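Local coordinates for protein ornithine cyclodeaminase (PDB 3C2Q) that catalyses the conversion of L-ornithine to L-proline with release of ammonia, using NAD(+) as cofactor, at residues Leu292-Ser295 with Tyr296-Thr299; His203-Tyr206 with Ala207-Ala210; Lys157-Leu161 with Gly162-Ala166; Asn219-Ser223 with Gly224-Glu228. All coordinates share one frame; numbering follows the deposited sequence.

Contact 1 of 4, residues Leu292-Ser295 with Tyr296-Thr299; sequences LMPS and YIKT
From P294 to I297 the backbone makes a type I beta turn, closed by a weak hydrogen bond from I297 N to P294 O of 3.5 Å, long but nearly straight (170° at the hydrogen). Y296 and P294 pack against each other within it: P294 CG stands over one face of the phenol ring, 3.9 Å from the ring centroid and displaced toward the rim, a CH-pi contact. With CG of Y296 lodged between its own backbone N and carbonyl carbon (chi1 53°), the ring folds back over the proline. The turn joins helix 283-292 to strand 298-303 in the parallel sheet of the Rossmann fold. I297 CD1 meets P294 CD at 3.7 Å, and the methyl CE of selenomethionine M293 reaches I297 CB at 3.7 Å. M293 and T299 also meet tip to tip, CE toward OG1. Cutting I297 back to alanine is likely to open a gap beside P294 CD, where CD1 now sits, and to remove the CG2 side of the contact with M293 CE. T299 OG1 donates to I297 O (2.8 Å), while a water donates to S295 O (2.8 Å). S295 OG turns to H32 ND1, and V277 and M279 of strand 276-280 pack against M293.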
ATOM      1  N   LEU B 292       0.880  -6.852  24.176  1.00 21.19           N
ATOM      2  CA  LEU B 292       0.650  -6.774  25.620  1.00 22.19           C
ATOM      3  C   LEU B 292      -0.759  -7.132  26.033  1.00 22.77           C
ATOM      4  O   LEU B 292      -1.050  -7.204  27.229  1.00 23.95           O
ATOM      5  CB  LEU B 292       0.919  -5.348  26.120  1.00 21.99           C
ATOM      6  CG  LEU B 292       2.314  -4.829  25.848  1.00 21.19           C
ATOM      7  CD1 LEU B 292       2.423  -3.366  26.269  1.00 18.09           C
ATOM      8  CD2 LEU B 292       3.359  -5.729  26.570  1.00 20.99           C
HETATM    9  N   MSE B 293      -1.632  -7.357  25.059  1.00 22.22           N
HETATM   10  CA  MSE B 293      -3.071  -7.495  25.323  1.00 24.42           C
HETATM   11  C   MSE B 293      -3.596  -8.914  25.262  1.00 21.18           C
HETATM   12  O   MSE B 293      -3.235  -9.665  24.366  1.00 21.57           O
HETATM   13  CB  MSE B 293      -3.848  -6.698  24.260  1.00 21.60           C
HETATM   14  CG  MSE B 293      -3.807  -5.193  24.468  1.00 26.65           C
HETATM   15 SE   MSE B 293      -4.638  -4.395  22.825  1.00 36.38          SE
HETATM   16  CE  MSE B 293      -6.399  -5.201  23.004  1.00 27.02           C
ATOM     17  N   PRO B 294      -4.514  -9.272  26.171  1.00 22.07           N
ATOM     18  CA  PRO B 294      -5.221 -10.539  26.012  1.00 21.55           C
ATOM     19  C   PRO B 294      -6.271 -10.445  24.892  1.00 21.74           C
ATOM     20  O   PRO B 294      -6.722  -9.338  24.558  1.00 20.92           O
ATOM     21  CB  PRO B 294      -5.908 -10.725  27.377  1.00 21.43           C
ATOM     22  CG  PRO B 294      -6.107  -9.397  27.890  1.00 22.15           C
ATOM     23  CD  PRO B 294      -4.937  -8.561  27.393  1.00 21.79           C
ATOM     24  N   SER B 295      -6.639 -11.586  24.326  1.00 21.59           N
ATOM     25  CA  SER B 295      -7.549 -11.630  23.174  1.00 22.94           C
ATOM     26  C   SER B 295      -8.997 -11.213  23.464  1.00 23.43           C
ATOM     27  O   SER B 295      -9.760 -10.937  22.518  1.00 23.00           O
ATOM     28  CB  SER B 295      -7.557 -13.037  22.577  1.00 22.90           C
ATOM     29  OG  SER B 295      -7.988 -13.975  23.566  1.00 21.64           O
ATOM     30  N   TYR B 296      -9.387 -11.171  24.747  1.00 23.17           N
ATOM     31  CA  TYR B 296     -10.777 -10.832  25.060  1.00 23.65           C
ATOM     32  C   TYR B 296     -11.093  -9.327  25.022  1.00 23.37           C
ATOM     33  O   TYR B 296     -12.246  -8.947  25.097  1.00 23.06           O
ATOM     34  CB  TYR B 296     -11.250 -11.459  26.398  1.00 23.98           C
ATOM     35  CG  TYR B 296     -10.371 -11.182  27.587  1.00 24.55           C
ATOM     36  CD1 TYR B 296     -10.304  -9.899  28.164  1.00 24.67           C
ATOM     37  CD2 TYR B 296      -9.612 -12.205  28.155  1.00 24.90           C
ATOM     38  CE1 TYR B 296      -9.499  -9.653  29.257  1.00 26.90           C
ATOM     39  CE2 TYR B 296      -8.801 -11.961  29.261  1.00 24.00           C
ATOM     40  CZ  TYR B 296      -8.754 -10.702  29.806  1.00 25.53           C
ATOM     41  OH  TYR B 296      -7.950 -10.469  30.906  1.00 26.84           O
ATOM     42  N   ILE B 297     -10.081  -8.474  24.908  1.00 23.00           N
ATOM     43  CA  ILE B 297     -10.331  -7.033  24.837  1.00 22.25           C
ATOM     44  C   ILE B 297     -10.676  -6.709  23.376  1.00 22.74           C
ATOM     45  O   ILE B 297      -9.954  -7.103  22.460  1.00 22.39           O
ATOM     46  CB  ILE B 297      -9.119  -6.216  25.306  1.00 23.05           C
ATOM     47  CG1 ILE B 297      -8.691  -6.648  26.721  1.00 23.35           C
ATOM     48  CG2 ILE B 297      -9.401  -4.674  25.235  1.00 21.73           C
ATOM     49  CD1 ILE B 297      -7.491  -5.871  27.243  1.00 24.30           C
ATOM     50  N   LYS B 298     -11.797  -6.034  23.167  1.00 21.41           N
ATOM     51  CA  LYS B 298     -12.181  -5.615  21.817  1.00 22.72           C
ATOM     52  C   LYS B 298     -11.055  -4.707  21.225  1.00 21.05           C
ATOM     53  O   LYS B 298     -10.629  -3.724  21.821  1.00 20.89           O
ATOM     54  CB  LYS B 298     -13.557  -4.923  21.884  1.00 22.84           C
ATOM     55  CG  LYS B 298     -14.059  -4.311  20.586  1.00 28.52           C
ATOM     56  CD  LYS B 298     -15.021  -5.276  19.832  1.00 39.14           C
ATOM     57  CE  LYS B 298     -14.927  -5.072  18.336  1.00 42.13           C
ATOM     58  NZ  LYS B 298     -16.295  -4.867  17.748  1.00 45.57           N
ATOM     59  N   THR B 299     -10.561  -5.070  20.054  1.00 20.58           N
ATOM     60  CA  THR B 299      -9.381  -4.426  19.491  1.00 20.01           C
ATOM     61  C   THR B 299      -9.758  -3.927  18.100  1.00 19.59           C
ATOM     62  O   THR B 299     -10.221  -4.709  17.275  1.00 18.51           O
ATOM     63  CB  THR B 299      -8.273  -5.466  19.360  1.00 20.00           C
ATOM     64  OG1 THR B 299      -8.059  -6.047  20.651  1.00 21.31           O
ATOM     65  CG2 THR B 299      -6.973  -4.838  18.884  1.00 22.42           C
TER
HETATM   66  O   HOH W   1     -11.701  -9.590  21.055  1.00 31.07           O

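Contact 2 of 4, residues His203-Tyr206 with Ala207-Ala210; sequences HHIY and AINA
N209 N gives its hydrogen to I205 O over 2.8 Å at 165°, one of four successive i to i+4 bonds that define the alpha-helix here, in the first two turns of helix 203-214. I208 N to H204 O follows at 3.0 Å, and the bonds from A207 N to H203 O and from A210 N to Y206 O complete the set.

One side-chain pair shows the same four-residue spacing. I208 CD1 sits over one face of the H204 imidazole, 4.0 Å from the ring centroid and 18° off the ring normal, a CH-pi contact; because it is offset toward the rim, its nearest ring atoms are CE1 and NE2, with NE2 at 3.9 Å. The H204 ring comes to stand beside this methyl because CG lies opposite the backbone N (chi1 -171°). Its NE2 hydrogen bonds to T175 OG1, and the ring also stacks with H176, so helix 171-183 fixes its rotation. Three residues apart, I205 CD1 approaches I208 CB more loosely, at 4.3 Å.

Another subunit covers part of this helix: I205 and Y206 pack on F26 of the second subunit, and N209 OD1 accepts a hydrogen bond from L22 N of the same subunit. The amide end of N209 leads away from the preceding turn to reach that second subunit, whereas its CB points toward the turn and lies 3.3 Å from I205 O.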
ATOM      1  N   HIS B 203       7.374  25.714  14.119  1.00 20.95           N
ATOM      2  CA  HIS B 203       6.392  25.586  15.198  1.00 20.07           C
ATOM      3  C   HIS B 203       6.599  24.357  16.067  1.00 19.44           C
ATOM      4  O   HIS B 203       6.329  24.376  17.253  1.00 19.04           O
ATOM      5  CB  HIS B 203       4.944  25.632  14.664  1.00 19.33           C
ATOM      6  CG  HIS B 203       4.582  26.933  14.005  1.00 21.09           C
ATOM      7  ND1 HIS B 203       3.402  27.105  13.311  1.00 18.80           N
ATOM      8  CD2 HIS B 203       5.215  28.133  13.980  1.00 21.50           C
ATOM      9  CE1 HIS B 203       3.344  28.343  12.844  1.00 22.15           C
ATOM     10  NE2 HIS B 203       4.432  28.985  13.234  1.00 21.90           N
ATOM     11  N   HIS B 204       6.995  23.252  15.454  1.00 18.90           N
ATOM     12  CA  HIS B 204       7.182  22.023  16.204  1.00 18.74           C
ATOM     13  C   HIS B 204       8.256  22.146  17.312  1.00 19.34           C
ATOM     14  O   HIS B 204       7.989  21.822  18.484  1.00 19.61           O
ATOM     15  CB  HIS B 204       7.483  20.845  15.254  1.00 19.41           C
ATOM     16  CG  HIS B 204       7.479  19.543  15.956  1.00 18.55           C
ATOM     17  ND1 HIS B 204       8.365  18.530  15.663  1.00 22.07           N
ATOM     18  CD2 HIS B 204       6.706  19.095  16.978  1.00 19.94           C
ATOM     19  CE1 HIS B 204       8.132  17.507  16.467  1.00 21.26           C
ATOM     20  NE2 HIS B 204       7.130  17.821  17.277  1.00 21.23           N
ATOM     21  N   ILE B 205       9.443  22.630  16.956  1.00 20.39           N
ATOM     22  CA  ILE B 205      10.479  22.909  17.994  1.00 20.78           C
ATOM     23  C   ILE B 205      10.044  24.005  18.982  1.00 21.39           C
ATOM     24  O   ILE B 205      10.339  23.898  20.182  1.00 21.75           O
ATOM     25  CB  ILE B 205      11.895  23.184  17.387  1.00 20.99           C
ATOM     26  CG1 ILE B 205      13.008  23.202  18.449  1.00 20.54           C
ATOM     27  CG2 ILE B 205      11.928  24.434  16.505  1.00 21.88           C
ATOM     28  CD1 ILE B 205      13.129  21.932  19.296  1.00 20.43           C
ATOM     29  N   TYR B 206       9.308  25.023  18.510  1.00 22.02           N
ATOM     30  CA  TYR B 206       8.783  26.025  19.455  1.00 23.28           C
ATOM     31  C   TYR B 206       7.871  25.352  20.457  1.00 22.91           C
ATOM     32  O   TYR B 206       7.895  25.687  21.641  1.00 22.42           O
ATOM     33  CB  TYR B 206       8.011  27.153  18.785  1.00 23.57           C
ATOM     34  CG  TYR B 206       8.779  28.081  17.913  1.00 25.41           C
ATOM     35  CD1 TYR B 206      10.167  28.237  18.044  1.00 25.30           C
ATOM     36  CD2 TYR B 206       8.101  28.880  16.998  1.00 26.96           C
ATOM     37  CE1 TYR B 206      10.854  29.092  17.243  1.00 25.86           C
ATOM     38  CE2 TYR B 206       8.775  29.771  16.191  1.00 29.13           C
ATOM     39  CZ  TYR B 206      10.149  29.879  16.319  1.00 27.93           C
ATOM     40  OH  TYR B 206      10.811  30.753  15.492  1.00 27.46           O
ATOM     41  N   ALA B 207       7.060  24.382  20.006  1.00 22.15           N
ATOM     42  CA  ALA B 207       6.148  23.695  20.925  1.00 21.43           C
ATOM     43  C   ALA B 207       6.890  22.828  21.958  1.00 21.72           C
ATOM     44  O   ALA B 207       6.538  22.802  23.150  1.00 20.60           O
ATOM     45  CB  ALA B 207       5.079  22.847  20.147  1.00 22.02           C
ATOM     46  N   ILE B 208       7.924  22.126  21.503  1.00 21.33           N
ATOM     47  CA  ILE B 208       8.741  21.316  22.428  1.00 20.99           C
ATOM     48  C   ILE B 208       9.431  22.274  23.440  1.00 21.53           C
ATOM     49  O   ILE B 208       9.432  22.012  24.638  1.00 21.54           O
ATOM     50  CB  ILE B 208       9.794  20.502  21.650  1.00 21.43           C
ATOM     51  CG1 ILE B 208       9.103  19.392  20.813  1.00 20.69           C
ATOM     52  CG2 ILE B 208      10.884  19.867  22.612  1.00 20.00           C
ATOM     53  CD1 ILE B 208       9.990  18.847  19.647  1.00 20.25           C
ATOM     54  N   ASN B 209      10.003  23.359  22.930  1.00 22.71           N
ATOM     55  CA  ASN B 209      10.711  24.358  23.784  1.00 24.04           C
ATOM     56  C   ASN B 209       9.783  24.895  24.874  1.00 23.91           C
ATOM     57  O   ASN B 209      10.160  25.006  26.038  1.00 25.20           O
ATOM     58  CB  ASN B 209      11.264  25.489  22.919  1.00 23.69           C
ATOM     59  CG  ASN B 209      12.435  26.196  23.577  1.00 25.78           C
ATOM     60  OD1 ASN B 209      13.238  25.553  24.248  1.00 26.51           O
ATOM     61  ND2 ASN B 209      12.547  27.512  23.378  1.00 23.49           N
ATOM     62  N   ALA B 210       8.538  25.156  24.505  1.00 24.60           N
ATOM     63  CA  ALA B 210       7.536  25.671  25.431  1.00 24.41           C
ATOM     64  C   ALA B 210       7.214  24.694  26.549  1.00 24.81           C
ATOM     65  O   ALA B 210       7.087  25.088  27.730  1.00 23.33           O
ATOM     66  CB  ALA B 210       6.260  26.111  24.661  1.00 24.52           C
TER

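Contact 3 of 4, residues Lys157-Leu161 with Gly162-Ala166; sequences KMVEL and GYIQA
Two backbone hydrogen bonds tie G162 and Y163 back into the last turn of helix 152-160 and make a Schellman motif. Y163 N bonds to M158 O at 3.0 Å; G162 N reaches V159 O, also at 3.0 Å. Glycine suits the reversal: phi is 87°, and a CB there would fall 2.6 Å from L161 O. A water donates to both V159 O and I164 O, each at 2.7 Å, bridging helix and loop.

In the charged pair, K157 NZ meets E160 OE1 from above the carboxylate plane, a 3.0 Å salt bridge.

Among the apolar contacts, the side chains of I164 and V159 cross at about a right angle, CG1 3.9 Å from CG2. L161 and Y163 lie side by side, with CB of L161 3.8 Å from CE2 of the ring. M158 O lies at the ring edge, in its plane. Y163 OH hydrogen bonds to E342, and R127 makes a cation-pi contact with the ring. With an alanine here, E342 would probably lose its hydroxyl partner and L161 CB its aromatic neighbour.

The carbonyls of M158 and V159 are thus met by loop amides, V159 O by a water as well, as the chain leaves the helix toward strand 166-170 of the Rossmann sheet.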
ATOM      1  N   LYS B 157     -12.104  16.061  21.745  1.00 21.37           N
ATOM      2  CA  LYS B 157     -13.507  16.042  22.140  1.00 22.01           C
ATOM      3  C   LYS B 157     -13.990  14.722  22.769  1.00 23.07           C
ATOM      4  O   LYS B 157     -14.750  14.735  23.764  1.00 22.46           O
ATOM      5  CB  LYS B 157     -14.389  16.482  20.966  1.00 21.33           C
ATOM      6  CG  LYS B 157     -15.880  16.625  21.307  1.00 25.18           C
ATOM      7  CD  LYS B 157     -16.133  17.666  22.371  1.00 29.66           C
ATOM      8  CE  LYS B 157     -15.902  19.056  21.830  1.00 35.33           C
ATOM      9  NZ  LYS B 157     -16.481  20.084  22.768  1.00 39.81           N
HETATM   10  N   MSE B 158     -13.557  13.581  22.230  1.00 22.69           N
HETATM   11  CA  MSE B 158     -13.893  12.289  22.831  1.00 24.70           C
HETATM   12  C   MSE B 158     -13.328  12.180  24.243  1.00 23.76           C
HETATM   13  O   MSE B 158     -13.997  11.646  25.124  1.00 24.29           O
HETATM   14  CB  MSE B 158     -13.419  11.104  21.961  1.00 23.58           C
HETATM   15  CG  MSE B 158     -14.103  11.074  20.611  1.00 24.22           C
HETATM   16 SE   MSE B 158     -13.175   9.781  19.403  1.00 32.52          SE
HETATM   17  CE  MSE B 158     -13.928  10.446  17.713  1.00 23.81           C
ATOM     18  N   VAL B 159     -12.107  12.663  24.446  1.00 23.13           N
ATOM     19  CA  VAL B 159     -11.511  12.735  25.792  1.00 23.66           C
ATOM     20  C   VAL B 159     -12.371  13.637  26.706  1.00 25.53           C
ATOM     21  O   VAL B 159     -12.776  13.214  27.797  1.00 24.92           O
ATOM     22  CB  VAL B 159     -10.062  13.266  25.753  1.00 24.00           C
ATOM     23  CG1 VAL B 159      -9.469  13.314  27.151  1.00 22.16           C
ATOM     24  CG2 VAL B 159      -9.147  12.348  24.856  1.00 21.07           C
ATOM     25  N   GLU B 160     -12.682  14.839  26.214  1.00 26.03           N
ATOM     26  CA  GLU B 160     -13.527  15.802  26.922  1.00 28.11           C
ATOM     27  C   GLU B 160     -14.865  15.178  27.329  1.00 28.53           C
ATOM     28  O   GLU B 160     -15.316  15.346  28.476  1.00 28.49           O
ATOM     29  CB  GLU B 160     -13.703  17.062  26.050  1.00 27.45           C
ATOM     30  CG  GLU B 160     -14.540  18.162  26.693  1.00 29.47           C
ATOM     31  CD  GLU B 160     -14.683  19.406  25.829  1.00 30.78           C
ATOM     32  OE1 GLU B 160     -14.187  19.453  24.652  1.00 31.12           O
ATOM     33  OE2 GLU B 160     -15.277  20.378  26.361  1.00 35.97           O
ATOM     34  N   LEU B 161     -15.471  14.404  26.427  1.00 27.72           N
ATOM     35  CA  LEU B 161     -16.786  13.806  26.661  1.00 27.65           C
ATOM     36  C   LEU B 161     -16.781  12.519  27.506  1.00 27.37           C
ATOM     37  O   LEU B 161     -17.837  11.919  27.722  1.00 26.96           O
ATOM     38  CB  LEU B 161     -17.529  13.547  25.339  1.00 28.25           C
ATOM     39  CG  LEU B 161     -18.007  14.737  24.477  1.00 30.87           C
ATOM     40  CD1 LEU B 161     -18.448  14.259  23.106  1.00 32.11           C
ATOM     41  CD2 LEU B 161     -19.145  15.509  25.160  1.00 33.47           C
ATOM     42  N   GLY B 162     -15.601  12.097  27.953  1.00 26.18           N
ATOM     43  CA  GLY B 162     -15.476  10.973  28.859  1.00 25.44           C
ATOM     44  C   GLY B 162     -15.396   9.600  28.228  1.00 25.47           C
ATOM     45  O   GLY B 162     -15.473   8.597  28.952  1.00 24.69           O
ATOM     46  N   TYR B 163     -15.216   9.527  26.897  1.00 25.01           N
ATOM     47  CA  TYR B 163     -15.088   8.219  26.221  1.00 25.24           C
ATOM     48  C   TYR B 163     -13.742   7.509  26.428  1.00 24.48           C
ATOM     49  O   TYR B 163     -13.649   6.297  26.253  1.00 25.42           O
ATOM     50  CB  TYR B 163     -15.350   8.334  24.709  1.00 26.04           C
ATOM     51  CG  TYR B 163     -16.775   8.626  24.360  1.00 25.83           C
ATOM     52  CD1 TYR B 163     -17.720   7.610  24.265  1.00 26.52           C
ATOM     53  CD2 TYR B 163     -17.182   9.925  24.143  1.00 25.83           C
ATOM     54  CE1 TYR B 163     -19.056   7.904  23.964  1.00 28.73           C
ATOM     55  CE2 TYR B 163     -18.503  10.224  23.825  1.00 28.30           C
ATOM     56  CZ  TYR B 163     -19.423   9.217  23.742  1.00 28.87           C
ATOM     57  OH  TYR B 163     -20.731   9.562  23.415  1.00 33.56           O
ATOM     58  N   ILE B 164     -12.715   8.257  26.799  1.00 23.98           N
ATOM     59  CA  ILE B 164     -11.346   7.769  26.755  1.00 24.13           C
ATOM     60  C   ILE B 164     -10.748   7.664  28.154  1.00 23.82           C
ATOM     61  O   ILE B 164     -10.615   8.677  28.807  1.00 24.06           O
ATOM     62  CB  ILE B 164     -10.441   8.731  25.894  1.00 24.56           C
ATOM     63  CG1 ILE B 164     -11.062   9.020  24.502  1.00 24.39           C
ATOM     64  CG2 ILE B 164      -9.025   8.199  25.798  1.00 23.72           C
ATOM     65  CD1 ILE B 164     -11.534   7.799  23.775  1.00 22.88           C
ATOM     66  N   GLN B 165     -10.329   6.464  28.577  1.00 23.32           N
ATOM     67  CA  GLN B 165      -9.727   6.282  29.918  1.00 22.86           C
ATOM     68  C   GLN B 165      -8.193   6.191  29.936  1.00 22.75           C
ATOM     69  O   GLN B 165      -7.563   6.203  30.995  1.00 22.05           O
ATOM     70  CB  GLN B 165     -10.367   5.078  30.620  1.00 22.26           C
ATOM     71  CG  GLN B 165     -11.810   5.330  31.131  1.00 23.00           C
ATOM     72  CD  GLN B 165     -12.827   5.667  30.041  1.00 22.32           C
ATOM     73  OE1 GLN B 165     -13.088   4.861  29.145  1.00 24.09           O
ATOM     74  NE2 GLN B 165     -13.402   6.874  30.107  1.00 24.22           N
ATOM     75  N   ALA B 166      -7.569   6.128  28.757  1.00 21.42           N
ATOM     76  CA  ALA B 166      -6.128   6.125  28.683  1.00 20.38           C
ATOM     77  C   ALA B 166      -5.692   6.431  27.267  1.00 20.05           C
ATOM     78  O   ALA B 166      -6.401   6.079  26.316  1.00 18.99           O
ATOM     79  CB  ALA B 166      -5.523   4.740  29.142  1.00 20.49           C
TER
HETATM   80  O   HOH W   2     -12.369  10.707  28.663  1.00 24.55           O

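Contact 4 of 4, residues Asn219-Ser223 with Gly224-Glu228; sequences NAVES and GVLKE
At the end of helix 217-222 the backbone turns back on itself through G224, with L226 N bonded to A220 O and G224 N to V221 O. This is a Schellman motif, the glycine taking a positive phi of 77°. The bond from L226 N to A220 O is nearly straight (173° at the hydrogen, 2.9 Å), and that from G224 N to V221 O measures 3.1 Å. A CB on G224 would fall 2.6 Å from S223 O, which is consistent with glycine at this position.

Apolar groups pack across the turn. L226 CD2 lies 3.8 Å from V221 CG2, the two branches meeting at a slant, and L226 CB packs against A220 CB at 4.1 Å. The leucine branch swings toward the valine because its CG stands opposite the backbone N (chi1 -175°). L226 continues onto I178 and A181 of helix 171-183, whereas V221 faces Y232 and I235 of helix 230-237 and A220 faces I211 of helix 203-214; the capped end thus sits where three neighbouring helices come together in the Rossmann domain.

S223 OG and V225 CG2, hydroxyl and methyl, come together at an exposed edge, though their modelled separation is doubtfully short. A water donates to V221 O and L226 O, joining the helix to the loop. Beside that bridge, V221 CA points its hydrogen at L226 O, 3.6 Å away.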
ATOM      1  N   ASN B 219       2.221  21.310  33.957  1.00 28.19           N
ATOM      2  CA  ASN B 219       2.649  22.681  34.285  1.00 28.57           C
ATOM      3  C   ASN B 219       2.249  23.688  33.226  1.00 28.84           C
ATOM      4  O   ASN B 219       1.864  24.822  33.545  1.00 28.77           O
ATOM      5  CB  ASN B 219       4.164  22.766  34.455  1.00 28.36           C
ATOM      6  CG  ASN B 219       4.649  22.127  35.742  1.00 27.98           C
ATOM      7  OD1 ASN B 219       3.857  21.660  36.542  1.00 27.64           O
ATOM      8  ND2 ASN B 219       5.967  22.089  35.925  1.00 26.52           N
ATOM      9  N   ALA B 220       2.403  23.306  31.954  1.00 28.16           N
ATOM     10  CA  ALA B 220       1.973  24.148  30.832  1.00 27.70           C
ATOM     11  C   ALA B 220       0.466  24.411  30.816  1.00 27.87           C
ATOM     12  O   ALA B 220       0.029  25.463  30.380  1.00 28.19           O
ATOM     13  CB  ALA B 220       2.409  23.508  29.465  1.00 27.71           C
ATOM     14  N   VAL B 221      -0.321  23.435  31.232  1.00 28.87           N
ATOM     15  CA  VAL B 221      -1.759  23.629  31.345  1.00 30.25           C
ATOM     16  C   VAL B 221      -2.049  24.571  32.540  1.00 32.27           C
ATOM     17  O   VAL B 221      -2.785  25.547  32.397  1.00 31.71           O
ATOM     18  CB  VAL B 221      -2.535  22.296  31.474  1.00 29.65           C
ATOM     19  CG1 VAL B 221      -3.988  22.555  31.851  1.00 29.02           C
ATOM     20  CG2 VAL B 221      -2.460  21.478  30.137  1.00 27.15           C
ATOM     21  N   GLU B 222      -1.424  24.284  33.678  1.00 34.32           N
ATOM     22  CA  GLU B 222      -1.563  25.105  34.892  1.00 37.36           C
ATOM     23  C   GLU B 222      -1.132  26.555  34.697  1.00 37.20           C
ATOM     24  O   GLU B 222      -1.799  27.459  35.199  1.00 39.37           O
ATOM     25  CB  GLU B 222      -0.861  24.428  36.074  1.00 36.73           C
ATOM     26  CG  GLU B 222      -1.653  23.214  36.564  1.00 40.12           C
ATOM     27  CD  GLU B 222      -1.011  22.449  37.734  1.00 41.19           C
ATOM     28  OE1 GLU B 222       0.094  22.842  38.210  1.00 45.98           O
ATOM     29  OE2 GLU B 222      -1.633  21.445  38.165  1.00 44.93           O
ATOM     30  N   SER B 223      -0.071  26.797  33.928  1.00 37.40           N
ATOM     31  CA  SER B 223       0.350  28.165  33.583  1.00 36.52           C
ATOM     32  C   SER B 223      -0.493  28.929  32.535  1.00 36.12           C
ATOM     33  O   SER B 223      -0.227  30.110  32.276  1.00 36.03           O
ATOM     34  CB  SER B 223       1.803  28.166  33.127  1.00 37.38           C
ATOM     35  OG  SER B 223       1.916  27.702  31.784  1.00 37.71           O
ATOM     36  N   GLY B 224      -1.483  28.273  31.919  1.00 34.65           N
ATOM     37  CA  GLY B 224      -2.241  28.866  30.819  1.00 33.17           C
ATOM     38  C   GLY B 224      -1.542  28.884  29.466  1.00 32.65           C
ATOM     39  O   GLY B 224      -2.064  29.449  28.505  1.00 32.44           O
ATOM     40  N   VAL B 225      -0.361  28.272  29.376  1.00 31.60           N
ATOM     41  CA  VAL B 225       0.360  28.158  28.096  1.00 30.98           C
ATOM     42  C   VAL B 225      -0.411  27.231  27.118  1.00 29.75           C
ATOM     43  O   VAL B 225      -0.681  27.598  25.970  1.00 30.23           O
ATOM     44  CB  VAL B 225       1.809  27.671  28.326  1.00 30.95           C
ATOM     45  CG1 VAL B 225       2.470  27.253  27.024  1.00 30.50           C
ATOM     46  CG2 VAL B 225       2.639  28.795  29.040  1.00 33.54           C
ATOM     47  N   LEU B 226      -0.809  26.068  27.620  1.00 28.46           N
ATOM     48  CA  LEU B 226      -1.545  25.069  26.833  1.00 26.93           C
ATOM     49  C   LEU B 226      -3.007  25.103  27.218  1.00 26.63           C
ATOM     50  O   LEU B 226      -3.355  24.785  28.359  1.00 27.26           O
ATOM     51  CB  LEU B 226      -0.949  23.686  27.069  1.00 26.48           C
ATOM     52  CG  LEU B 226      -1.523  22.529  26.243  1.00 25.70           C
ATOM     53  CD1 LEU B 226      -1.325  22.842  24.748  1.00 20.65           C
ATOM     54  CD2 LEU B 226      -0.865  21.213  26.650  1.00 24.97           C
ATOM     55  N   LYS B 227      -3.850  25.472  26.254  1.00 26.29           N
ATOM     56  CA  LYS B 227      -5.257  25.834  26.484  1.00 26.87           C
ATOM     57  C   LYS B 227      -6.279  24.948  25.770  1.00 25.74           C
ATOM     58  O   LYS B 227      -7.495  25.152  25.907  1.00 24.35           O
ATOM     59  CB  LYS B 227      -5.493  27.273  25.988  1.00 27.25           C
ATOM     60  CG  LYS B 227      -4.795  28.357  26.814  1.00 31.18           C
ATOM     61  CD  LYS B 227      -5.090  29.788  26.265  1.00 30.89           C
ATOM     62  CE  LYS B 227      -4.039  30.234  25.226  1.00 38.51           C
ATOM     63  NZ  LYS B 227      -3.735  31.727  25.234  1.00 39.14           N
ATOM     64  N   GLU B 228      -5.804  23.997  24.959  1.00 23.93           N
ATOM     65  CA  GLU B 228      -6.728  23.183  24.163  1.00 23.21           C
ATOM     66  C   GLU B 228      -5.978  21.959  23.631  1.00 21.67           C
ATOM     67  O   GLU B 228      -4.730  21.937  23.645  1.00 20.42           O
ATOM     68  CB  GLU B 228      -7.314  23.989  22.976  1.00 23.68           C
ATOM     69  CG  GLU B 228      -6.271  24.292  21.906  1.00 22.11           C
ATOM     70  CD  GLU B 228      -6.766  25.150  20.727  1.00 27.49           C
ATOM     71  OE1 GLU B 228      -7.288  26.255  20.955  1.00 32.60           O
ATOM     72  OE2 GLU B 228      -6.595  24.739  19.553  1.00 28.43           O
TER
HETATM   73  O   HOH W   3      -4.663  26.064  30.411  1.00 28.89           O

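All four contacts lie in the Rossmann-fold part of the chain and none touches another. Contacts 3 and 1 lead into strands 166-170 and 298-303 of the same parallel sheet, their centres 20 Å apart. Contacts 2 and 4 occupy consecutive helices, their nearest atoms about 5 Å apart. Contacts 3 and 4 share a glycine Schellman motif, at centres 19 Å apart. Contact 2 is nearest the inferred NAD(+) site: the side chains of I208 and I205 are each about 5 Å from those of N171 and D250, respectively, with an imidazole, probably from the crystallisation liquor, about 3 Å from that of I205. The side chain of M158 in contact 3 is about 9 Å from that of V327, and that of M293 about 10 Å from that of H285; contact 4 is remote.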